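Local coordinates for protein 5-formaminoimidazole-4-carboxamide-1-(Beta)-D-ribofuranosyl 5'-monophosphate synthetase (Thermococcus kodakarensis, PDB 2PBZ) that binds ATP and probably acts as a metal-dependent ligase, forming a carbon-nitrogen bond in the biosynthesis of the purine nucleotide IMP, at residues Thr27-Ser32 / Asp46-Ala51; Tyr177-Glu182 / Ala295-Leu300; Arg183-Gly188 / Leu282-Arg287. All coordinates share one frame; numbering follows the deposited sequence.

Interactions 2 and 3 adjoin, with centres about 12 Å apart, and share a hairpin of one antiparallel sheet: Ser178 N lies 2.9 Å from Arg183 O, a probable hydrogen bond between strands 170-178 and 183-194. The other two segments are tied as well: Arg296 NH1 forms a 2.8 Å salt bridge with Glu286 OE2. Interaction 1 belongs to a different, parallel sheet nearer the N terminus; its centre is about 25 Å from that of interaction 2 and 30 Å from that of interaction 3. In interaction 3 the Leu186 side chain is about 10 Å from that of Tyr172, which binds ATP; interactions 1 and 2 are packing away from the nucleotide site.

Interaction 1: residues Thr27-Ser32 / Asp46-Ala51; sequences TRLYVS and DDLVVA
Strands Thr27-Val31 and Asp47-Val50 pair in parallel as the two strands of a beta-alpha-beta unit, with helix 36-40 in the crossover, consistent with a Rossmann-like N-terminal region. Within this chain, strand 47-50 is outermost in a three-stranded sheet, and strand 5-8 bonds to the other edge of strand 27-31. Leu29 N reaches Asp47 O at 2.8 Å, Leu29 O accepts Val49 N, and Val31 repeats the pattern with Val49 O and Ala51 N. At the start of the pairing, Thr27 N donates to Asp46 OD2 at 2.8 Å from above the carboxylate plane. On the face covered by helix 36-40, Leu48 CD1 packs 3.5 Å from Val31 CG1 and 3.8 Å from Leu29 CB. The other face carries Tyr30, whose ring has Val49 CB over its centre, 4.2 Å from the centroid in a CH-pi contact, while its OH bonds to Asn59. Beside it, Arg28 runs alongside Asp47 and bends at chi3 (-61°) to bring NE to the carboxylate; NH1 pairs with Asp61 instead. The guanidinium and carboxylate planes stand 90° apart, and Arg28 NE meets Asp47 OD2 on its anti side, tilted from the carboxylate plane, in a 2.8 Å salt bridge.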
loop_
_atom_site.group_PDB
_atom_site.type_symbol
_atom_site.label_atom_id
_atom_site.label_comp_id
_atom_site.label_asym_id
_atom_site.label_seq_id
_atom_site.Cartn_x
_atom_site.Cartn_y
_atom_site.Cartn_z
ATOM N N THR A 27 -14.285 -25.478 -2.281
ATOM C CA THR A 27 -12.831 -25.391 -2.202
ATOM C C THR A 27 -12.063 -26.652 -1.814
ATOM O O THR A 27 -12.459 -27.367 -0.894
ATOM C CB THR A 27 -12.467 -24.258 -1.207
ATOM O OG1 THR A 27 -12.721 -22.990 -1.823
ATOM C CG2 THR A 27 -11.033 -24.341 -0.769
ATOM N N ARG A 28 -10.957 -26.900 -2.521
ATOM C CA ARG A 28 -10.067 -28.025 -2.241
ATOM C C ARG A 28 -8.610 -27.601 -2.355
ATOM O O ARG A 28 -8.169 -27.134 -3.401
ATOM C CB ARG A 28 -10.288 -29.187 -3.192
ATOM C CG ARG A 28 -9.185 -30.239 -3.105
ATOM C CD ARG A 28 -9.405 -31.355 -4.090
ATOM N NE ARG A 28 -10.659 -32.054 -3.841
ATOM C CZ ARG A 28 -11.334 -32.722 -4.770
ATOM N NH1 ARG A 28 -10.863 -32.771 -6.008
ATOM N NH2 ARG A 28 -12.478 -33.325 -4.469
ATOM N N LEU A 29 -7.853 -27.798 -1.282
ATOM C CA LEU A 29 -6.454 -27.422 -1.264
ATOM C C LEU A 29 -5.531 -28.605 -1.036
ATOM O O LEU A 29 -5.758 -29.393 -0.132
ATOM C CB LEU A 29 -6.217 -26.385 -0.164
ATOM C CG LEU A 29 -4.801 -25.828 -0.035
ATOM C CD1 LEU A 29 -4.514 -24.943 -1.230
ATOM C CD2 LEU A 29 -4.652 -25.052 1.254
ATOM N N TYR A 30 -4.500 -28.725 -1.866
ATOM C CA TYR A 30 -3.507 -29.783 -1.726
ATOM C C TYR A 30 -2.358 -29.129 -0.971
ATOM O O TYR A 30 -1.774 -28.168 -1.457
ATOM C CB TYR A 30 -2.990 -30.236 -3.086
ATOM C CG TYR A 30 -3.932 -31.080 -3.898
ATOM C CD1 TYR A 30 -5.168 -30.593 -4.296
ATOM C CD2 TYR A 30 -3.564 -32.355 -4.301
ATOM C CE1 TYR A 30 -6.022 -31.359 -5.089
ATOM C CE2 TYR A 30 -4.407 -33.135 -5.095
ATOM C CZ TYR A 30 -5.633 -32.629 -5.490
ATOM O OH TYR A 30 -6.442 -33.364 -6.317
ATOM N N VAL A 31 -2.031 -29.647 0.209
ATOM C CA VAL A 31 -0.982 -29.066 1.035
ATOM C C VAL A 31 -0.099 -30.144 1.654
ATOM O O VAL A 31 -0.520 -31.285 1.816
ATOM C CB VAL A 31 -1.615 -28.216 2.169
ATOM C CG1 VAL A 31 -2.339 -29.131 3.146
ATOM C CG2 VAL A 31 -0.560 -27.403 2.894
ATOM N N SER A 32 1.130 -29.778 2.013
ATOM C CA SER A 32 2.044 -30.728 2.626
ATOM C C SER A 32 1.842 -30.763 4.138
ATOM O O SER A 32 1.238 -29.861 4.724
ATOM C CB SER A 32 3.494 -30.368 2.307
ATOM O OG SER A 32 3.856 -29.124 2.863
ATOM N N ASP A 46 -12.499 -26.177 2.061
ATOM C CA ASP A 46 -13.475 -27.212 2.344
ATOM C C ASP A 46 -12.790 -28.579 2.386
ATOM O O ASP A 46 -12.767 -29.235 3.427
ATOM C CB ASP A 46 -14.596 -27.182 1.301
ATOM C CG ASP A 46 -15.275 -25.811 1.214
ATOM O OD1 ASP A 46 -15.328 -25.098 2.236
ATOM O OD2 ASP A 46 -15.764 -25.441 0.124
ATOM N N ASP A 47 -12.221 -29.007 1.271
ATOM C CA ASP A 47 -11.524 -30.290 1.237
ATOM C C ASP A 47 -10.025 -30.049 1.273
ATOM O O ASP A 47 -9.494 -29.398 0.403
ATOM C CB ASP A 47 -11.909 -31.066 -0.030
ATOM C CG ASP A 47 -11.203 -32.415 -0.138
ATOM O OD1 ASP A 47 -10.720 -32.924 0.897
ATOM O OD2 ASP A 47 -11.148 -32.980 -1.256
ATOM N N LEU A 48 -9.349 -30.576 2.286
ATOM C CA LEU A 48 -7.911 -30.392 2.422
ATOM C C LEU A 48 -7.150 -31.691 2.202
ATOM O O LEU A 48 -7.128 -32.565 3.062
ATOM C CB LEU A 48 -7.574 -29.830 3.806
ATOM C CG LEU A 48 -6.121 -29.430 4.055
ATOM C CD1 LEU A 48 -5.732 -28.241 3.162
ATOM C CD2 LEU A 48 -5.960 -29.072 5.522
ATOM N N VAL A 49 -6.511 -31.797 1.046
ATOM C CA VAL A 49 -5.752 -32.979 0.665
ATOM C C VAL A 49 -4.282 -32.868 1.040
ATOM O O VAL A 49 -3.504 -32.245 0.330
ATOM C CB VAL A 49 -5.849 -33.205 -0.861
ATOM C CG1 VAL A 49 -5.211 -34.521 -1.232
ATOM C CG2 VAL A 49 -7.294 -33.154 -1.297
ATOM N N VAL A 50 -3.897 -33.483 2.150
ATOM C CA VAL A 50 -2.502 -33.442 2.585
ATOM C C VAL A 50 -1.681 -34.442 1.792
ATOM O O VAL A 50 -2.160 -35.536 1.518
ATOM C CB VAL A 50 -2.365 -33.801 4.064
ATOM C CG1 VAL A 50 -0.945 -33.567 4.520
ATOM C CG2 VAL A 50 -3.350 -32.993 4.881
ATOM N N ALA A 51 -0.450 -34.075 1.441
ATOM C CA ALA A 51 0.421 -34.957 0.676
ATOM C C ALA A 51 1.894 -34.551 0.706
ATOM O O ALA A 51 2.218 -33.372 0.769
ATOM C CB ALA A 51 -0.059 -35.028 -0.764
#

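Interaction 2: residues Tyr177-Glu182 / Ala295-Leu300; sequences YSPILE and ARELRL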
loop_
_atom_site.group_PDB
_atom_site.type_symbol
_atom_site.label_atom_id
_atom_site.label_comp_id
_atom_site.label_asym_id
_atom_site.label_seq_id
_atom_site.Cartn_x
_atom_site.Cartn_y
_atom_site.Cartn_z
ATOM N N TYR A 177 -7.501 -11.354 -19.479
ATOM C CA TYR A 177 -8.275 -11.327 -20.705
ATOM C C TYR A 177 -9.414 -12.309 -20.501
ATOM O O TYR A 177 -9.179 -13.448 -20.145
ATOM C CB TYR A 177 -7.454 -11.757 -21.913
ATOM C CG TYR A 177 -8.342 -11.844 -23.125
ATOM C CD1 TYR A 177 -8.940 -10.700 -23.644
ATOM C CD2 TYR A 177 -8.695 -13.083 -23.666
ATOM C CE1 TYR A 177 -9.875 -10.778 -24.662
ATOM C CE2 TYR A 177 -9.635 -13.171 -24.690
ATOM C CZ TYR A 177 -10.221 -12.013 -25.180
ATOM O OH TYR A 177 -11.153 -12.086 -26.174
ATOM N N SER A 178 -10.648 -11.891 -20.726
ATOM C CA SER A 178 -11.746 -12.808 -20.504
ATOM C C SER A 178 -12.485 -13.175 -21.764
ATOM O O SER A 178 -12.927 -12.298 -22.503
ATOM C CB SER A 178 -12.734 -12.214 -19.513
ATOM O OG SER A 178 -13.484 -11.199 -20.122
ATOM N N PRO A 179 -12.605 -14.482 -22.049
ATOM C CA PRO A 179 -13.323 -14.911 -23.254
ATOM C C PRO A 179 -14.804 -14.672 -23.045
ATOM O O PRO A 179 -15.494 -14.160 -23.912
ATOM C CB PRO A 179 -12.978 -16.387 -23.354
ATOM C CG PRO A 179 -11.589 -16.432 -22.803
ATOM C CD PRO A 179 -11.703 -15.548 -21.578
ATOM N N ILE A 180 -15.292 -15.018 -21.865
ATOM C CA ILE A 180 -16.707 -14.821 -21.563
ATOM C C ILE A 180 -17.181 -13.406 -21.823
ATOM O O ILE A 180 -18.351 -13.201 -22.151
ATOM C CB ILE A 180 -17.026 -15.142 -20.108
ATOM C CG1 ILE A 180 -16.533 -16.548 -19.774
ATOM C CG2 ILE A 180 -18.516 -15.044 -19.877
ATOM C CD1 ILE A 180 -17.110 -17.616 -20.676
ATOM N N LEU A 181 -16.279 -12.432 -21.672
ATOM C CA LEU A 181 -16.627 -11.020 -21.883
ATOM C C LEU A 181 -15.893 -10.439 -23.091
ATOM O O LEU A 181 -16.178 -9.334 -23.544
ATOM C CB LEU A 181 -16.305 -10.201 -20.627
ATOM C CG LEU A 181 -16.923 -10.684 -19.311
ATOM C CD1 LEU A 181 -16.492 -9.793 -18.164
ATOM C CD2 LEU A 181 -18.432 -10.680 -19.432
ATOM N N GLU A 182 -14.941 -11.200 -23.607
ATOM C CA GLU A 182 -14.171 -10.793 -24.768
ATOM C C GLU A 182 -13.538 -9.428 -24.576
ATOM O O GLU A 182 -13.646 -8.554 -25.443
ATOM C CB GLU A 182 -15.060 -10.775 -26.017
ATOM C CG GLU A 182 -15.703 -12.116 -26.347
ATOM C CD GLU A 182 -16.288 -12.168 -27.762
ATOM O OE1 GLU A 182 -15.493 -12.147 -28.745
ATOM O OE2 GLU A 182 -17.544 -12.223 -27.887
ATOM N N ALA A 295 -12.423 -16.773 -10.502
ATOM C CA ALA A 295 -13.599 -17.506 -10.059
ATOM C C ALA A 295 -14.863 -16.968 -10.670
ATOM O O ALA A 295 -15.777 -17.737 -10.966
ATOM C CB ALA A 295 -13.707 -17.475 -8.552
ATOM N N ARG A 296 -14.935 -15.651 -10.855
ATOM C CA ARG A 296 -16.140 -15.080 -11.442
ATOM C C ARG A 296 -16.217 -15.452 -12.911
ATOM O O ARG A 296 -17.306 -15.569 -13.477
ATOM C CB ARG A 296 -16.178 -13.562 -11.301
ATOM C CG ARG A 296 -17.363 -12.966 -12.038
ATOM C CD ARG A 296 -17.793 -11.661 -11.450
ATOM N NE ARG A 296 -18.057 -11.791 -10.025
ATOM C CZ ARG A 296 -18.530 -10.815 -9.259
ATOM N NH1 ARG A 296 -18.803 -9.627 -9.786
ATOM N NH2 ARG A 296 -18.712 -11.016 -7.963
ATOM N N GLU A 297 -15.048 -15.645 -13.514
ATOM C CA GLU A 297 -14.964 -16.020 -14.911
ATOM C C GLU A 297 -15.550 -17.417 -15.024
ATOM O O GLU A 297 -16.277 -17.736 -15.957
ATOM C CB GLU A 297 -13.507 -16.035 -15.372
ATOM C CG GLU A 297 -13.353 -16.285 -16.858
ATOM C CD GLU A 297 -13.728 -15.080 -17.682
ATOM O OE1 GLU A 297 -14.727 -14.398 -17.351
ATOM O OE2 GLU A 297 -13.023 -14.822 -18.666
ATOM N N LEU A 298 -15.220 -18.241 -14.044
ATOM C CA LEU A 298 -15.691 -19.604 -13.990
ATOM C C LEU A 298 -17.207 -19.616 -13.826
ATOM O O LEU A 298 -17.918 -20.259 -14.594
ATOM C CB LEU A 298 -15.022 -20.306 -12.820
ATOM C CG LEU A 298 -14.754 -21.803 -12.917
ATOM C CD1 LEU A 298 -14.076 -22.132 -14.243
ATOM C CD2 LEU A 298 -13.886 -22.226 -11.739
ATOM N N ARG A 299 -17.707 -18.887 -12.839
ATOM C CA ARG A 299 -19.145 -18.848 -12.588
ATOM C C ARG A 299 -19.924 -18.317 -13.788
ATOM O O ARG A 299 -21.025 -18.779 -14.075
ATOM C CB ARG A 299 -19.452 -17.979 -11.377
ATOM C CG ARG A 299 -20.824 -18.232 -10.791
ATOM C CD ARG A 299 -21.238 -17.079 -9.912
ATOM N NE ARG A 299 -21.241 -15.848 -10.693
ATOM C CZ ARG A 299 -22.281 -15.020 -10.794
ATOM N NH1 ARG A 299 -23.413 -15.285 -10.153
ATOM N NH2 ARG A 299 -22.192 -13.935 -11.562
ATOM N N LEU A 300 -19.361 -17.330 -14.479
ATOM C CA LEU A 300 -20.030 -16.775 -15.638
ATOM C C LEU A 300 -20.126 -17.827 -16.723
ATOM O O LEU A 300 -21.139 -17.937 -17.394
ATOM C CB LEU A 300 -19.272 -15.565 -16.176
ATOM C CG LEU A 300 -19.422 -14.286 -15.375
ATOM C CD1 LEU A 300 -18.662 -13.178 -16.073
ATOM C CD2 LEU A 300 -20.902 -13.932 -15.245
#
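Glu297, Ile180 and Leu300 carry most of this contact, in which the turn after strand 170-178 packs against helix 290-302 in a C-terminal region consistent with an ATP-grasp domain, away from the ATP site. The Glu297 side chain leaves the helix with CG anti to the backbone N (chi1 -174°), then bends at chi2 (74°), which turns CD toward the turn. It slides past Ile180 in the opposite direction, and OE1 comes to 3.7 Å from Ile180 CB, with CG1 equally near. Glu297 OE2 lies near Pro179 CD and Ser178, but its position is doubtful, since the model sets it too close to Ser178 CB. The buried carboxylate meets mainly carbon atoms of the turn; its OE1 has a long, weak ion pair with Arg293, one turn earlier in the helix. An alanine in place of Glu297 would probably open a gap beside Ile180 and deprive Arg293 of this weak ionic partner. One turn further on, the contact becomes purely apolar. Ile180 CG2 sits 3.8 Å from Leu300 CB, and Leu181 CD2 approaches Leu300 CD1 at 4.2 Å, these two leucines crossing at about a right angle. The turn itself is loosely bonded, with weak bonds from Leu181 N to Ser178 O and from Glu182 N to Pro179 O. It joins strands 170-178 and 183-194 as a hairpin, and Ile180 also touches Ala301 of the same helix and Arg306 in the loop that follows. Leu181 reaches Trp284 and Arg293, while Leu298, pointing away from the hairpin, packs on Phe25.

Interaction 3: residues Arg183-Gly188 / Leu282-Arg287; sequences RLELLG and LYWGER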
loop_
_atom_site.group_PDB
_atom_site.type_symbol
_atom_site.label_atom_id
_atom_site.label_comp_id
_atom_site.label_asym_id
_atom_site.label_seq_id
_atom_site.Cartn_x
_atom_site.Cartn_y
_atom_site.Cartn_z
ATOM N N ARG A 183 -12.884 -9.237 -23.432
ATOM C CA ARG A 183 -12.215 -7.974 -23.157
ATOM C C ARG A 183 -10.978 -8.173 -22.309
ATOM O O ARG A 183 -10.861 -9.153 -21.587
ATOM C CB ARG A 183 -13.157 -6.991 -22.458
ATOM C CG ARG A 183 -13.455 -7.327 -21.018
ATOM C CD ARG A 183 -14.363 -6.299 -20.356
ATOM N NE ARG A 183 -14.765 -6.739 -19.023
ATOM C CZ ARG A 183 -15.688 -6.147 -18.271
ATOM N NH1 ARG A 183 -16.326 -5.072 -18.712
ATOM N NH2 ARG A 183 -15.970 -6.636 -17.072
ATOM N N LEU A 184 -10.053 -7.231 -22.426
ATOM C CA LEU A 184 -8.811 -7.236 -21.678
ATOM C C LEU A 184 -8.984 -6.293 -20.498
ATOM O O LEU A 184 -9.329 -5.128 -20.682
ATOM C CB LEU A 184 -7.656 -6.739 -22.544
ATOM C CG LEU A 184 -6.352 -6.481 -21.782
ATOM C CD1 LEU A 184 -5.899 -7.790 -21.167
ATOM C CD2 LEU A 184 -5.291 -5.905 -22.704
ATOM N N GLU A 185 -8.741 -6.801 -19.292
ATOM C CA GLU A 185 -8.874 -6.000 -18.079
ATOM C C GLU A 185 -7.521 -5.739 -17.416
ATOM O O GLU A 185 -6.777 -6.671 -17.138
ATOM C CB GLU A 185 -9.807 -6.712 -17.087
ATOM C CG GLU A 185 -11.294 -6.630 -17.410
ATOM C CD GLU A 185 -12.111 -7.680 -16.670
ATOM O OE1 GLU A 185 -11.685 -8.084 -15.581
ATOM O OE2 GLU A 185 -13.181 -8.097 -17.159
ATOM N N LEU A 186 -7.212 -4.463 -17.194
ATOM C CA LEU A 186 -5.974 -4.032 -16.531
ATOM C C LEU A 186 -6.443 -3.904 -15.081
ATOM O O LEU A 186 -7.110 -2.936 -14.721
ATOM C CB LEU A 186 -5.523 -2.676 -17.102
ATOM C CG LEU A 186 -4.261 -1.893 -16.691
ATOM C CD1 LEU A 186 -3.483 -2.640 -15.646
ATOM C CD2 LEU A 186 -3.408 -1.620 -17.924
ATOM N N LEU A 187 -6.097 -4.889 -14.259
ATOM C CA LEU A 187 -6.560 -4.926 -12.883
ATOM C C LEU A 187 -5.646 -4.514 -11.743
ATOM O O LEU A 187 -6.047 -4.533 -10.596
ATOM C CB LEU A 187 -7.136 -6.317 -12.599
ATOM C CG LEU A 187 -8.321 -6.636 -13.520
ATOM C CD1 LEU A 187 -8.772 -8.044 -13.307
ATOM C CD2 LEU A 187 -9.467 -5.684 -13.247
ATOM N N GLY A 188 -4.422 -4.133 -12.035
ATOM C CA GLY A 188 -3.563 -3.712 -10.954
ATOM C C GLY A 188 -2.119 -3.546 -11.341
ATOM O O GLY A 188 -1.681 -3.991 -12.401
ATOM N N LEU A 282 -13.427 -0.564 -12.025
ATOM C CA LEU A 282 -13.679 0.152 -13.261
ATOM C C LEU A 282 -14.547 -0.716 -14.173
ATOM O O LEU A 282 -15.323 -0.203 -14.981
ATOM C CB LEU A 282 -12.351 0.487 -13.944
ATOM C CG LEU A 282 -11.372 1.323 -13.109
ATOM C CD1 LEU A 282 -9.989 1.290 -13.727
ATOM C CD2 LEU A 282 -11.891 2.731 -12.986
ATOM N N TYR A 283 -14.427 -2.034 -14.037
ATOM C CA TYR A 283 -15.214 -2.944 -14.855
ATOM C C TYR A 283 -16.379 -3.457 -14.049
ATOM O O TYR A 283 -17.402 -3.861 -14.609
ATOM C CB TYR A 283 -14.369 -4.121 -15.315
ATOM C CG TYR A 283 -13.081 -3.701 -15.954
ATOM C CD1 TYR A 283 -11.952 -3.470 -15.181
ATOM C CD2 TYR A 283 -12.996 -3.489 -17.328
ATOM C CE1 TYR A 283 -10.762 -3.038 -15.758
ATOM C CE2 TYR A 283 -11.818 -3.051 -17.913
ATOM C CZ TYR A 283 -10.701 -2.827 -17.120
ATOM O OH TYR A 283 -9.529 -2.393 -17.674
ATOM N N TRP A 284 -16.217 -3.452 -12.730
ATOM C CA TRP A 284 -17.255 -3.914 -11.819
ATOM C C TRP A 284 -17.599 -2.883 -10.771
ATOM O O TRP A 284 -16.837 -1.965 -10.515
ATOM C CB TRP A 284 -16.818 -5.207 -11.158
ATOM C CG TRP A 284 -17.160 -6.357 -12.021
ATOM C CD1 TRP A 284 -18.400 -6.921 -12.193
ATOM C CD2 TRP A 284 -16.280 -7.054 -12.905
ATOM N NE1 TRP A 284 -18.343 -7.927 -13.134
ATOM C CE2 TRP A 284 -17.054 -8.031 -13.586
ATOM C CE3 TRP A 284 -14.916 -6.948 -13.193
ATOM C CZ2 TRP A 284 -16.506 -8.888 -14.526
ATOM C CZ3 TRP A 284 -14.376 -7.790 -14.120
ATOM C CH2 TRP A 284 -15.169 -8.755 -14.782
ATOM N N GLY A 285 -18.757 -3.011 -10.157
ATOM C CA GLY A 285 -19.098 -2.030 -9.152
ATOM C C GLY A 285 -18.268 -2.265 -7.911
ATOM O O GLY A 285 -17.936 -1.346 -7.167
ATOM N N GLU A 286 -17.908 -3.524 -7.715
ATOM C CA GLU A 286 -17.160 -3.962 -6.556
ATOM C C GLU A 286 -15.673 -4.151 -6.817
ATOM O O GLU A 286 -15.245 -4.298 -7.960
ATOM C CB GLU A 286 -17.788 -5.263 -6.046
ATOM C CG GLU A 286 -17.875 -6.333 -7.110
ATOM C CD GLU A 286 -18.699 -7.526 -6.680
ATOM O OE1 GLU A 286 -18.579 -7.924 -5.493
ATOM O OE2 GLU A 286 -19.449 -8.068 -7.532
ATOM N N ARG A 287 -14.898 -4.159 -5.734
ATOM C CA ARG A 287 -13.445 -4.319 -5.794
ATOM C C ARG A 287 -13.051 -5.591 -6.520
ATOM O O ARG A 287 -12.685 -5.545 -7.694
ATOM C CB ARG A 287 -12.842 -4.362 -4.402
ATOM C CG ARG A 287 -11.341 -4.395 -4.446
ATOM C CD ARG A 287 -10.814 -2.998 -4.449
ATOM N NE ARG A 287 -10.220 -2.671 -3.162
ATOM C CZ ARG A 287 -10.176 -1.452 -2.636
ATOM N NH1 ARG A 287 -10.703 -0.422 -3.287
ATOM N NH2 ARG A 287 -9.586 -1.263 -1.460
HETATM O O HOH W 1 -9.248 -2.192 -20.394
#
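Tyr283 and Trp284, at and just after helix 280-283, cover strand 183-194 in the antiparallel sheet of a probable ATP-grasp domain. The Tyr283 ring lies over Glu185, whose CG stands 3.5 Å above the ring centre in a CH-pi contact. Its hydroxyl reaches the strand backbone: Leu186 N donates to Tyr283 OH at 3.1 Å in a nearly straight bond (165°). A water in the plane of the ring, 2.7 Å from Tyr283 OH, donates to Leu184 O and so links hydroxyl and strand a second time. Leu187 CD2 touches the ring obliquely at Tyr283 CD1. Arg183 CG sits between the backbone N and the carbonyl carbon (chi1 73°), and the extended chain carries the guanidinium past the tyrosine, one face on Tyr283 CB and CD2. That group stands almost perpendicular to the indole of Trp284 (planes 87° apart), its NH2 3.2 Å above the ring and offset toward the rim, in a cation-pi contact. Glu185 comes to the indole edge, with OE1 3.1 Å from Trp284 CZ3. Behind this first shell, a salt bridge within the strand, 2.8 Å from Arg183 NE to Glu185 OE2, holds the guanidinium between the two aromatic residues. Arg293 pairs with Glu185 OE1, so each carboxylate oxygen has a basic partner, which would probably stabilise the charge of this buried acid. Trp284 also has a cation-pi contact with Arg296. Pro43 and Leu42 of a second subunit pack on Arg183 and Tyr283. Strand 170-178 bonds to strand 183-194, Leu184 and Leu186 turn to helix 224-241, and helix 290-302 covers Leu187 and Trp284.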